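Local coordinates for protein C alpha-dehydrogenase (Sphingobium sp. SYK-6, PDB 4YAG) that binds NADH as a short-chain dehydrogenase/reductase and acts as a Cα-dehydrogenase in the lignin beta-aryl ether cleavage pathway, at residues Ala143-Met151 / His252-Phe263; Ile94-Ala103 / Pro152-Thr160. All blocks are in the same frame, centred on the assembly; numbering follows the deposited sequence.

Contact 1 of 2, residues Ala143-Met151 / His252-Phe263; sequences ASLAGLTPM and HGNWRETCEARF. With NAI (1,4-dihydronicotinamide adenine dinucleotide), chain C.
Pro150 lays its ring against the start of the Arg262 side chain, CG of the proline lying 3.7 Å from CB of the arginine. The contact joins two parts of the Rossmann-type short-chain dehydrogenase fold: the loop that follows strand 137-142, and the C-terminal helix 256-268. From that foothold the arginine reaches along the loop. Its CG stands anti to the backbone N (chi1 -177°) and the chain stays extended as far as NE, so NH1 arrives at the carbonyl of Leu148. Arg262 NH1 donates to Leu148 O over 2.9 Å, in the carbonyl plane and on a lone pair, although the bond is bent (136° at the hydrogen) and the oxygen lies out of the guanidinium plane. A residue this long and with this many donors suits the place, because NE also makes a salt bridge to Glu170 of the second subunit. One turn back, Cys259 fits its compact sulfur under the loop, SG being 3.7 Å from Thr149 CB. The same threonine uses both its branches: the hydroxyl OG1 is hydrogen-bonded to Thr258 OG1 at 2.7 Å, while the methyl CG2 rests by Trp255 CD1. Leu145 meets this indole near the other end, CD1 being 3.9 Å from Trp255 CE3. Leu148 brings CG to the edge of the Phe263 ring, whose stacking partner is Phe263 of the second subunit. The loop is shaped by a short 3-10 turn, entered through an ST turn in which Ser144 OG accepts from Ala146 N. Ser144 OG also lies 3.4 Å from C5N of the bound NADH, a van der Waals contact that sets the turn against the nicotinamide ring. Finally, a water bridges the two segments beside the arginine, donating to Gly147 O (2.7 Å) and accepting from Arg262 NH1 (3.1 Å).

Contact 2 of 2, residues Ile94-Ala103 / Pro152-Thr160; sequences IDPSGPFKDA and PSFMAIYAT. With NAI (1,4-dihydronicotinamide adenine dinucleotide), chain C.
Ser97 OG is held from two directions: it donates to Asp95 OD1 (2.8 Å) and accepts from a water that in turn takes the N-H of Tyr158, at the first turn of helix 156-177. Asp95 OD1 also receives Ser97 N, making an Asx turn; serine suits the place because its short hydroxyl can give its proton to the same carboxylate oxygen and still accept from the water. Next along, Gly98 N donates to Phe154 O at 3.0 Å, in the carbonyl plane. Gly98 lies over one face of the phenylalanine, its CA 3.7 Å from the ring centroid in a CH-pi contact, 17° off the normal; a side chain here would run into Pro99 CD. Phe154 takes this position with CG anti to the backbone N (chi1 -171°). Pro96 packs beside the helix, its CD 3.6 Å from Tyr158 CD1, and Ile94 O lies in plane at the tyrosine ring's edge. At the far end of the ring, Tyr158 OH is hydrogen-bonded to NADH O2D at 2.8 Å. A phenylalanine in place of Tyr158 would probably keep the packing on Pro96 but leave the ribose hydroxyl without this partner. Tyr158 and the NADH-binding Lys162, four residues on, make up the Tyr-X-X-X-Lys motif of short-chain dehydrogenase active sites.

In the fold
Contact 1 and contact 2 share one continuous length of chain, since 143-151 runs straight into 152-160, and their centres lie about 17 Å apart. They meet where Ala146 packs on Tyr158 and Ala159. Both touch NADH and the second subunit, but from different parts of the fold. Contact 1 is the more buried and pins the loop to the C-terminal helix, largely with side chains: apolar residues around a sulfur, two threonine hydroxyls, and an arginine that continues into the dimer interface. Contact 2, only partly buried, joins the loop after strand 87-90 to the start of helix 156-177; backbone and several bridging waters carry most of its polar links.

Contact 1 of 2, residues Ala143-Met151 / His252-Phe263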
loop_
_atom_site.group_PDB
_atom_site.type_symbol
_atom_site.label_atom_id
_atom_site.label_comp_id
_atom_site.label_asym_id
_atom_site.label_seq_id
_atom_site.Cartn_x
_atom_site.Cartn_y
_atom_site.Cartn_z
ATOM N N ALA A 143 6.278 -9.885 3.324
ATOM C CA ALA A 143 5.522 -9.393 2.180
ATOM C C ALA A 143 5.257 -10.597 1.267
ATOM O O ALA A 143 4.682 -11.599 1.720
ATOM C CB ALA A 143 6.283 -8.278 1.488
ATOM N N SER A 144 5.675 -10.523 0.002
ATOM C CA SER A 144 5.501 -11.599 -0.964
ATOM C C SER A 144 6.205 -11.190 -2.246
ATOM O O SER A 144 6.329 -9.996 -2.518
ATOM C CB SER A 144 4.028 -11.806 -1.295
ATOM O OG SER A 144 3.916 -12.779 -2.327
ATOM N N LEU A 145 6.630 -12.160 -3.057
ATOM C CA LEU A 145 7.102 -11.819 -4.388
ATOM C C LEU A 145 5.942 -11.275 -5.228
ATOM O O LEU A 145 6.161 -10.584 -6.221
ATOM C CB LEU A 145 7.760 -13.009 -5.061
ATOM C CG LEU A 145 9.150 -13.321 -4.521
ATOM C CD1 LEU A 145 9.676 -14.673 -5.035
ATOM C CD2 LEU A 145 10.125 -12.232 -4.884
ATOM N N ALA A 146 4.713 -11.525 -4.798
ATOM C CA ALA A 146 3.540 -10.949 -5.469
ATOM C C ALA A 146 3.454 -9.427 -5.305
ATOM O O ALA A 146 2.657 -8.759 -5.961
ATOM C CB ALA A 146 2.271 -11.591 -4.973
ATOM N N GLY A 147 4.271 -8.876 -4.418
ATOM C CA GLY A 147 4.342 -7.444 -4.247
ATOM C C GLY A 147 5.342 -6.816 -5.186
ATOM O O GLY A 147 5.458 -5.591 -5.213
ATOM N N LEU A 148 6.027 -7.642 -5.969
ATOM C CA LEU A 148 7.114 -7.177 -6.830
ATOM C C LEU A 148 6.911 -7.542 -8.301
ATOM O O LEU A 148 7.056 -6.695 -9.181
ATOM C CB LEU A 148 8.423 -7.789 -6.337
ATOM C CG LEU A 148 9.704 -7.022 -6.535
ATOM C CD1 LEU A 148 9.606 -5.674 -5.803
ATOM C CD2 LEU A 148 10.861 -7.873 -6.000
ATOM N N THR A 149 6.603 -8.802 -8.585
ATOM C CA THR A 149 6.377 -9.257 -9.944
ATOM C C THR A 149 4.957 -8.908 -10.382
ATOM O O THR A 149 4.050 -8.862 -9.559
ATOM C CB THR A 149 6.636 -10.770 -10.063
ATOM O OG1 THR A 149 6.889 -11.129 -11.428
ATOM C CG2 THR A 149 5.488 -11.580 -9.510
ATOM N N PRO A 150 4.748 -8.650 -11.681
ATOM C CA PRO A 150 3.390 -8.240 -12.058
ATOM C C PRO A 150 2.346 -9.315 -11.784
ATOM O O PRO A 150 2.581 -10.477 -12.071
ATOM C CB PRO A 150 3.510 -8.008 -13.562
ATOM C CG PRO A 150 4.944 -7.565 -13.728
ATOM C CD PRO A 150 5.715 -8.442 -12.778
ATOM N N MET A 151 1.199 -8.890 -11.255
ATOM C CA MET A 151 0.134 -9.805 -10.882
ATOM C C MET A 151 -1.148 -9.447 -11.616
ATOM O O MET A 151 -1.350 -8.289 -11.991
ATOM C CB MET A 151 -0.110 -9.728 -9.378
ATOM C CG MET A 151 1.105 -10.160 -8.553
ATOM S SD MET A 151 1.535 -11.916 -8.719
ATOM C CE MET A 151 0.161 -12.684 -7.884
ATOM N N HIS A 252 12.663 -17.613 -3.544
ATOM C CA HIS A 252 12.633 -18.268 -4.847
ATOM C C HIS A 252 13.131 -17.328 -5.927
ATOM O O HIS A 252 12.910 -16.119 -5.830
ATOM C CB HIS A 252 11.196 -18.647 -5.213
ATOM C CG HIS A 252 10.664 -19.826 -4.455
ATOM N ND1 HIS A 252 10.281 -19.747 -3.144
ATOM C CD2 HIS A 252 10.418 -21.098 -4.862
ATOM C CE1 HIS A 252 9.846 -20.948 -2.747
ATOM N NE2 HIS A 252 9.913 -21.767 -3.771
ATOM N N GLY A 253 13.759 -17.888 -6.952
ATOM C CA GLY A 253 14.239 -17.109 -8.081
ATOM C C GLY A 253 13.404 -17.180 -9.345
ATOM O O GLY A 253 13.780 -16.597 -10.371
ATOM N N ASN A 254 12.262 -17.863 -9.282
ATOM C CA ASN A 254 11.458 -18.147 -10.464
ATOM C C ASN A 254 10.872 -16.911 -11.149
ATOM O O ASN A 254 10.438 -16.987 -12.301
ATOM C CB ASN A 254 10.312 -19.093 -10.074
ATOM C CG ASN A 254 10.802 -20.347 -9.372
ATOM O OD1 ASN A 254 11.323 -20.292 -8.253
ATOM N ND2 ASN A 254 10.636 -21.490 -10.024
ATOM N N TRP A 255 10.845 -15.783 -10.436
ATOM C CA TRP A 255 10.223 -14.568 -10.932
ATOM C C TRP A 255 11.282 -13.508 -11.230
ATOM O O TRP A 255 10.973 -12.338 -11.382
ATOM C CB TRP A 255 9.146 -14.066 -9.944
ATOM C CG TRP A 255 7.972 -15.021 -9.957
ATOM C CD1 TRP A 255 6.894 -14.984 -10.796
ATOM C CD2 TRP A 255 7.806 -16.189 -9.139
ATOM N NE1 TRP A 255 6.059 -16.043 -10.536
ATOM C CE2 TRP A 255 6.600 -16.802 -9.530
ATOM C CE3 TRP A 255 8.559 -16.768 -8.111
ATOM C CZ2 TRP A 255 6.123 -17.968 -8.928
ATOM C CZ3 TRP A 255 8.085 -17.931 -7.511
ATOM C CH2 TRP A 255 6.877 -18.515 -7.922
ATOM N N ARG A 256 12.534 -13.933 -11.342
ATOM C CA ARG A 256 13.596 -13.009 -11.708
ATOM C C ARG A 256 13.293 -12.328 -13.043
ATOM O O ARG A 256 13.368 -11.108 -13.140
ATOM C CB ARG A 256 14.939 -13.733 -11.801
ATOM C CG ARG A 256 16.088 -12.841 -12.242
ATOM C CD ARG A 256 17.374 -13.629 -12.288
ATOM N NE ARG A 256 17.696 -14.186 -10.978
ATOM C CZ ARG A 256 18.371 -13.536 -10.034
ATOM N NH1 ARG A 256 18.807 -12.306 -10.249
ATOM N NH2 ARG A 256 18.623 -14.121 -8.876
ATOM N N GLU A 257 12.970 -13.100 -14.082
ATOM C CA GLU A 257 12.797 -12.523 -15.405
ATOM C C GLU A 257 11.538 -11.673 -15.527
ATOM O O GLU A 257 11.519 -10.658 -16.234
ATOM C CB GLU A 257 12.795 -13.624 -16.482
ATOM C CG GLU A 257 14.140 -14.329 -16.639
ATOM C CD GLU A 257 14.491 -15.222 -15.465
ATOM O OE1 GLU A 257 13.561 -15.726 -14.780
ATOM O OE2 GLU A 257 15.707 -15.417 -15.228
ATOM N N THR A 258 10.457 -12.071 -14.855
ATOM C CA THR A 258 9.240 -11.283 -14.909
ATOM C C THR A 258 9.429 -9.973 -14.146
ATOM O O THR A 258 8.887 -8.948 -14.534
ATOM C CB THR A 258 8.001 -12.036 -14.361
ATOM O OG1 THR A 258 8.330 -12.647 -13.118
ATOM C CG2 THR A 258 7.552 -13.112 -15.351
ATOM N N CYS A 259 10.199 -10.001 -13.065
ATOM C CA CYS A 259 10.504 -8.760 -12.371
ATOM C C CYS A 259 11.396 -7.884 -13.241
ATOM O O CYS A 259 11.171 -6.676 -13.346
ATOM C CB CYS A 259 11.208 -9.021 -11.041
ATOM S SG CYS A 259 10.114 -9.666 -9.721
ATOM N N GLU A 260 12.416 -8.473 -13.864
ATOM C CA GLU A 260 13.301 -7.692 -14.743
ATOM C C GLU A 260 12.505 -6.968 -15.806
ATOM O O GLU A 260 12.784 -5.807 -16.132
ATOM C CB GLU A 260 14.343 -8.590 -15.418
ATOM C CG GLU A 260 15.396 -9.066 -14.451
ATOM C CD GLU A 260 16.460 -9.929 -15.089
ATOM O OE1 GLU A 260 16.114 -10.794 -15.921
ATOM O OE2 GLU A 260 17.648 -9.738 -14.747
ATOM N N ALA A 261 11.524 -7.655 -16.385
ATOM C CA ALA A 261 10.738 -7.063 -17.461
ATOM C C ALA A 261 9.898 -5.900 -16.929
ATOM O O ALA A 261 9.746 -4.888 -17.598
ATOM C CB ALA A 261 9.842 -8.118 -18.141
ATOM N N ARG A 262 9.336 -6.053 -15.733
ATOM C CA ARG A 262 8.613 -4.961 -15.068
ATOM C C ARG A 262 9.544 -3.769 -14.821
ATOM O O ARG A 262 9.217 -2.618 -15.137
ATOM C CB ARG A 262 8.030 -5.436 -13.732
ATOM C CG ARG A 262 7.219 -4.378 -13.019
ATOM C CD ARG A 262 6.891 -4.720 -11.585
ATOM N NE ARG A 262 6.247 -3.563 -10.995
ATOM C CZ ARG A 262 6.402 -3.136 -9.754
ATOM N NH1 ARG A 262 7.128 -3.815 -8.878
ATOM N NH2 ARG A 262 5.792 -2.018 -9.388
ATOM N N PHE A 263 10.695 -4.055 -14.234
ATOM C CA PHE A 263 11.672 -3.015 -13.918
ATOM C C PHE A 263 12.112 -2.280 -15.188
ATOM O O PHE A 263 12.215 -1.057 -15.215
ATOM C CB PHE A 263 12.888 -3.629 -13.228
ATOM C CG PHE A 263 12.588 -4.267 -11.899
ATOM C CD1 PHE A 263 11.453 -3.922 -11.167
ATOM C CD2 PHE A 263 13.469 -5.185 -11.346
ATOM C CE1 PHE A 263 11.192 -4.522 -9.949
ATOM C CE2 PHE A 263 13.220 -5.765 -10.127
ATOM C CZ PHE A 263 12.091 -5.439 -9.430
HETATM P PA NAI C . -0.648 -19.615 7.353
HETATM O O1A NAI C . -2.129 -19.386 7.243
HETATM O O2A NAI C . -0.182 -21.052 7.465
HETATM O O5B NAI C . -0.060 -18.802 8.564
HETATM C C5B NAI C . -0.567 -17.533 8.857
HETATM C C4B NAI C . -1.041 -17.518 10.256
HETATM O O4B NAI C . -1.418 -16.122 10.490
HETATM C C3B NAI C . -2.193 -18.366 10.568
HETATM O O3B NAI C . -1.954 -19.215 11.710
HETATM C C2B NAI C . -3.289 -17.441 10.773
HETATM O O2B NAI C . -4.289 -17.915 11.686
HETATM C C1B NAI C . -2.656 -16.195 11.205
HETATM N N9A NAI C . -3.454 -15.021 10.967
HETATM C C8A NAI C . -4.212 -14.712 9.857
HETATM N N7A NAI C . -4.852 -13.549 10.044
HETATM C C5A NAI C . -4.518 -13.056 11.279
HETATM C C6A NAI C . -4.845 -11.927 12.031
HETATM N N6A NAI C . -5.781 -11.008 11.535
HETATM N N1A NAI C . -4.306 -11.749 13.264
HETATM C C2A NAI C . -3.450 -12.668 13.771
HETATM N N3A NAI C . -3.105 -13.773 13.094
HETATM C C4A NAI C . -3.622 -13.993 11.865
HETATM O O3 NAI C . -0.072 -18.977 6.020
HETATM P PN NAI C . 1.416 -18.495 5.630
HETATM O O1N NAI C . 2.481 -19.052 6.565
HETATM O O2N NAI C . 1.583 -18.910 4.189
HETATM O O5D NAI C . 1.330 -16.896 5.770
HETATM C C5D NAI C . 2.364 -16.130 6.393
HETATM C C4D NAI C . 2.681 -14.943 5.557
HETATM O O4D NAI C . 3.399 -15.406 4.355
HETATM C C3D NAI C . 1.512 -14.198 5.083
HETATM O O3D NAI C . 1.742 -12.787 5.277
HETATM C C2D NAI C . 1.397 -14.510 3.660
HETATM O O2D NAI C . 0.760 -13.445 2.945
HETATM C C1D NAI C . 2.772 -14.683 3.229
HETATM N N1N NAI C . 3.070 -15.418 2.057
HETATM C C2N NAI C . 2.880 -16.774 1.939
HETATM C C3N NAI C . 3.231 -17.416 0.763
HETATM C C7N NAI C . 3.039 -18.886 0.609
HETATM O O7N NAI C . 3.209 -19.465 -0.485
HETATM N N7N NAI C . 2.730 -19.650 1.816
HETATM C C4N NAI C . 3.780 -16.726 -0.305
HETATM C C5N NAI C . 4.015 -15.373 -0.151
HETATM C C6N NAI C . 3.676 -14.736 1.015
HETATM O O HOH W 1 6.553 -3.231 -5.880
#

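Contact 2 of 2, residues Ile94-Ala103 / Pro152-Thr160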
loop_
_atom_site.group_PDB
_atom_site.type_symbol
_atom_site.label_atom_id
_atom_site.label_comp_id
_atom_site.label_asym_id
_atom_site.label_seq_id
_atom_site.Cartn_x
_atom_site.Cartn_y
_atom_site.Cartn_z
ATOM N N ILE A 94 -3.245 -13.039 5.046
ATOM C CA ILE A 94 -4.326 -13.828 4.501
ATOM C C ILE A 94 -4.378 -13.616 2.974
ATOM O O ILE A 94 -3.723 -12.728 2.428
ATOM C CB ILE A 94 -5.690 -13.485 5.139
ATOM C CG1 ILE A 94 -5.912 -11.975 5.279
ATOM C CG2 ILE A 94 -5.820 -14.130 6.519
ATOM C CD1 ILE A 94 -6.296 -11.268 3.970
ATOM N N ASP A 95 -5.145 -14.476 2.309
ATOM C CA ASP A 95 -5.350 -14.406 0.851
ATOM C C ASP A 95 -6.745 -13.868 0.570
ATOM O O ASP A 95 -7.732 -14.601 0.720
ATOM C CB ASP A 95 -5.237 -15.821 0.265
ATOM C CG ASP A 95 -5.333 -15.835 -1.252
ATOM O OD1 ASP A 95 -5.570 -14.758 -1.815
ATOM O OD2 ASP A 95 -5.136 -16.916 -1.855
ATOM N N PRO A 96 -6.840 -12.604 0.129
ATOM C CA PRO A 96 -8.096 -11.908 -0.162
ATOM C C PRO A 96 -8.446 -11.934 -1.663
ATOM O O PRO A 96 -9.198 -11.093 -2.141
ATOM C CB PRO A 96 -7.772 -10.485 0.269
ATOM C CG PRO A 96 -6.358 -10.327 -0.125
ATOM C CD PRO A 96 -5.697 -11.676 0.026
ATOM N N SER A 97 -7.890 -12.888 -2.385
ATOM C CA SER A 97 -8.017 -12.931 -3.841
ATOM C C SER A 97 -9.370 -13.428 -4.297
ATOM O O SER A 97 -10.085 -14.141 -3.575
ATOM C CB SER A 97 -6.912 -13.796 -4.442
ATOM O OG SER A 97 -5.627 -13.247 -4.148
ATOM N N GLY A 98 -9.715 -13.066 -5.528
ATOM C CA GLY A 98 -10.951 -13.510 -6.136
ATOM C C GLY A 98 -11.233 -12.663 -7.352
ATOM O O GLY A 98 -10.523 -11.679 -7.627
ATOM N N PRO A 99 -12.303 -13.009 -8.068
ATOM C CA PRO A 99 -12.636 -12.260 -9.282
ATOM C C PRO A 99 -12.795 -10.771 -8.965
ATOM O O PRO A 99 -13.530 -10.393 -8.052
ATOM C CB PRO A 99 -13.955 -12.894 -9.718
ATOM C CG PRO A 99 -13.907 -14.275 -9.155
ATOM C CD PRO A 99 -13.235 -14.116 -7.829
ATOM N N PHE A 100 -12.110 -9.904 -9.711
ATOM C CA PHE A 100 -11.986 -8.515 -9.283
ATOM C C PHE A 100 -13.344 -7.822 -9.210
ATOM O O PHE A 100 -13.593 -7.018 -8.321
ATOM C CB PHE A 100 -11.073 -7.727 -10.228
ATOM C CG PHE A 100 -10.859 -6.299 -9.806
ATOM C CD1 PHE A 100 -9.907 -5.981 -8.883
ATOM C CD2 PHE A 100 -11.631 -5.280 -10.322
ATOM C CE1 PHE A 100 -9.708 -4.670 -8.479
ATOM C CE2 PHE A 100 -11.445 -3.978 -9.925
ATOM C CZ PHE A 100 -10.490 -3.667 -9.003
ATOM N N LYS A 101 -14.226 -8.132 -10.149
ATOM C CA LYS A 101 -15.525 -7.470 -10.182
ATOM C C LYS A 101 -16.431 -7.918 -9.035
ATOM O O LYS A 101 -17.471 -7.296 -8.785
ATOM C CB LYS A 101 -16.198 -7.697 -11.527
ATOM C CG LYS A 101 -15.394 -7.165 -12.705
ATOM C CD LYS A 101 -16.160 -7.257 -14.009
ATOM C CE LYS A 101 -16.487 -8.678 -14.406
ATOM N NZ LYS A 101 -15.267 -9.497 -14.709
ATOM N N ASP A 102 -16.047 -8.982 -8.351
ATOM C CA ASP A 102 -16.836 -9.510 -7.228
ATOM C C ASP A 102 -16.386 -8.855 -5.911
ATOM O O ASP A 102 -17.133 -8.832 -4.937
ATOM C CB ASP A 102 -16.668 -11.024 -7.079
ATOM C CG ASP A 102 -17.403 -11.826 -8.141
ATOM O OD1 ASP A 102 -18.216 -11.247 -8.876
ATOM O OD2 ASP A 102 -17.159 -13.048 -8.214
ATOM N N ALA A 103 -15.159 -8.354 -5.860
ATOM C CA ALA A 103 -14.646 -7.789 -4.609
ATOM C C ALA A 103 -15.429 -6.535 -4.219
ATOM O O ALA A 103 -15.755 -5.691 -5.052
ATOM C CB ALA A 103 -13.158 -7.465 -4.724
ATOM N N PRO A 152 -2.027 -10.436 -11.779
ATOM C CA PRO A 152 -3.328 -10.230 -12.424
ATOM C C PRO A 152 -4.376 -9.704 -11.447
ATOM O O PRO A 152 -4.161 -9.693 -10.221
ATOM C CB PRO A 152 -3.686 -11.625 -12.912
ATOM C CG PRO A 152 -3.011 -12.549 -11.985
ATOM C CD PRO A 152 -1.774 -11.847 -11.472
ATOM N N SER A 153 -5.506 -9.257 -11.988
ATOM C CA SER A 153 -6.504 -8.554 -11.209
ATOM C C SER A 153 -7.131 -9.413 -10.101
ATOM O O SER A 153 -7.602 -8.868 -9.115
ATOM C CB SER A 153 -7.605 -8.018 -12.140
ATOM O OG SER A 153 -8.270 -9.094 -12.766
ATOM N N PHE A 154 -7.147 -10.729 -10.300
ATOM C CA PHE A 154 -7.641 -11.699 -9.302
ATOM C C PHE A 154 -6.860 -11.527 -8.007
ATOM O O PHE A 154 -7.354 -11.855 -6.931
ATOM C CB PHE A 154 -7.453 -13.125 -9.868
ATOM C CG PHE A 154 -8.084 -14.226 -9.070
ATOM C CD1 PHE A 154 -7.375 -14.878 -8.076
ATOM C CD2 PHE A 154 -9.365 -14.680 -9.382
ATOM C CE1 PHE A 154 -7.954 -15.940 -7.365
ATOM C CE2 PHE A 154 -9.944 -15.741 -8.677
ATOM C CZ PHE A 154 -9.232 -16.357 -7.665
ATOM N N MET A 155 -5.639 -11.018 -8.104
ATOM C CA MET A 155 -4.776 -10.844 -6.927
ATOM C C MET A 155 -4.542 -9.378 -6.575
ATOM O O MET A 155 -3.580 -9.041 -5.895
ATOM C CB MET A 155 -3.435 -11.530 -7.178
ATOM C CG MET A 155 -3.615 -12.964 -7.656
ATOM S SD MET A 155 -2.683 -14.183 -6.735
ATOM C CE MET A 155 -2.811 -15.573 -7.859
ATOM N N ALA A 156 -5.430 -8.494 -7.011
ATOM C CA ALA A 156 -5.193 -7.064 -6.826
ATOM C C ALA A 156 -5.029 -6.654 -5.370
ATOM O O ALA A 156 -4.136 -5.878 -5.036
ATOM C CB ALA A 156 -6.293 -6.248 -7.453
ATOM N N ILE A 157 -5.921 -7.127 -4.501
ATOM C CA ILE A 157 -5.904 -6.667 -3.111
ATOM C C ILE A 157 -4.629 -7.153 -2.404
ATOM O O ILE A 157 -3.982 -6.414 -1.644
ATOM C CB ILE A 157 -7.167 -7.125 -2.376
ATOM C CG1 ILE A 157 -8.411 -6.553 -3.057
ATOM C CG2 ILE A 157 -7.116 -6.678 -0.911
ATOM C CD1 ILE A 157 -9.727 -7.072 -2.505
ATOM N N TYR A 158 -4.274 -8.404 -2.671
ATOM C CA TYR A 158 -3.081 -9.024 -2.109
ATOM C C TYR A 158 -1.835 -8.300 -2.587
ATOM O O TYR A 158 -1.007 -7.869 -1.792
ATOM C CB TYR A 158 -3.002 -10.479 -2.555
ATOM C CG TYR A 158 -1.943 -11.286 -1.830
ATOM C CD1 TYR A 158 -2.136 -11.684 -0.515
ATOM C CD2 TYR A 158 -0.784 -11.674 -2.463
ATOM C CE1 TYR A 158 -1.187 -12.456 0.150
ATOM C CE2 TYR A 158 0.179 -12.440 -1.796
ATOM C CZ TYR A 158 -0.034 -12.826 -0.505
ATOM O OH TYR A 158 0.924 -13.591 0.136
ATOM N N ALA A 159 -1.697 -8.147 -3.904
ATOM C CA ALA A 159 -0.498 -7.530 -4.455
ATOM C C ALA A 159 -0.289 -6.105 -3.972
ATOM O O ALA A 159 0.832 -5.695 -3.681
ATOM C CB ALA A 159 -0.556 -7.546 -5.946
ATOM N N THR A 160 -1.376 -5.343 -3.940
ATOM C CA THR A 160 -1.335 -3.944 -3.545
ATOM C C THR A 160 -0.790 -3.799 -2.125
ATOM O O THR A 160 0.080 -2.992 -1.847
ATOM C CB THR A 160 -2.744 -3.307 -3.678
ATOM O OG1 THR A 160 -3.150 -3.305 -5.058
ATOM C CG2 THR A 160 -2.786 -1.882 -3.165
HETATM P PA NAI C . -0.648 -19.615 7.353
HETATM O O1A NAI C . -2.129 -19.386 7.243
HETATM O O2A NAI C . -0.182 -21.052 7.465
HETATM O O5B NAI C . -0.060 -18.802 8.564
HETATM C C5B NAI C . -0.567 -17.533 8.857
HETATM C C4B NAI C . -1.041 -17.518 10.256
HETATM O O4B NAI C . -1.418 -16.122 10.490
HETATM C C3B NAI C . -2.193 -18.366 10.568
HETATM O O3B NAI C . -1.954 -19.215 11.710
HETATM C C2B NAI C . -3.289 -17.441 10.773
HETATM O O2B NAI C . -4.289 -17.915 11.686
HETATM C C1B NAI C . -2.656 -16.195 11.205
HETATM N N9A NAI C . -3.454 -15.021 10.967
HETATM C C8A NAI C . -4.212 -14.712 9.857
HETATM N N7A NAI C . -4.852 -13.549 10.044
HETATM C C5A NAI C . -4.518 -13.056 11.279
HETATM C C6A NAI C . -4.845 -11.927 12.031
HETATM N N6A NAI C . -5.781 -11.008 11.535
HETATM N N1A NAI C . -4.306 -11.749 13.264
HETATM C C2A NAI C . -3.450 -12.668 13.771
HETATM N N3A NAI C . -3.105 -13.773 13.094
HETATM C C4A NAI C . -3.622 -13.993 11.865
HETATM O O3 NAI C . -0.072 -18.977 6.020
HETATM P PN NAI C . 1.416 -18.495 5.630
HETATM O O1N NAI C . 2.481 -19.052 6.565
HETATM O O2N NAI C . 1.583 -18.910 4.189
HETATM O O5D NAI C . 1.330 -16.896 5.770
HETATM C C5D NAI C . 2.364 -16.130 6.393
HETATM C C4D NAI C . 2.681 -14.943 5.557
HETATM O O4D NAI C . 3.399 -15.406 4.355
HETATM C C3D NAI C . 1.512 -14.198 5.083
HETATM O O3D NAI C . 1.742 -12.787 5.277
HETATM C C2D NAI C . 1.397 -14.510 3.660
HETATM O O2D NAI C . 0.760 -13.445 2.945
HETATM C C1D NAI C . 2.772 -14.683 3.229
HETATM N N1N NAI C . 3.070 -15.418 2.057
HETATM C C2N NAI C . 2.880 -16.774 1.939
HETATM C C3N NAI C . 3.231 -17.416 0.763
HETATM C C7N NAI C . 3.039 -18.886 0.609
HETATM O O7N NAI C . 3.209 -19.465 -0.485
HETATM N N7N NAI C . 2.730 -19.650 1.816
HETATM C C4N NAI C . 3.780 -16.726 -0.305
HETATM C C5N NAI C . 4.015 -15.373 -0.151
HETATM C C6N NAI C . 3.676 -14.736 1.015
HETATM O O HOH W 2 -8.132 -9.348 -4.779
HETATM O O HOH W 3 -5.950 -10.367 -3.823
HETATM O O HOH W 4 -9.441 -9.260 -7.082
HETATM O O HOH W 5 -10.442 -10.541 -12.113
#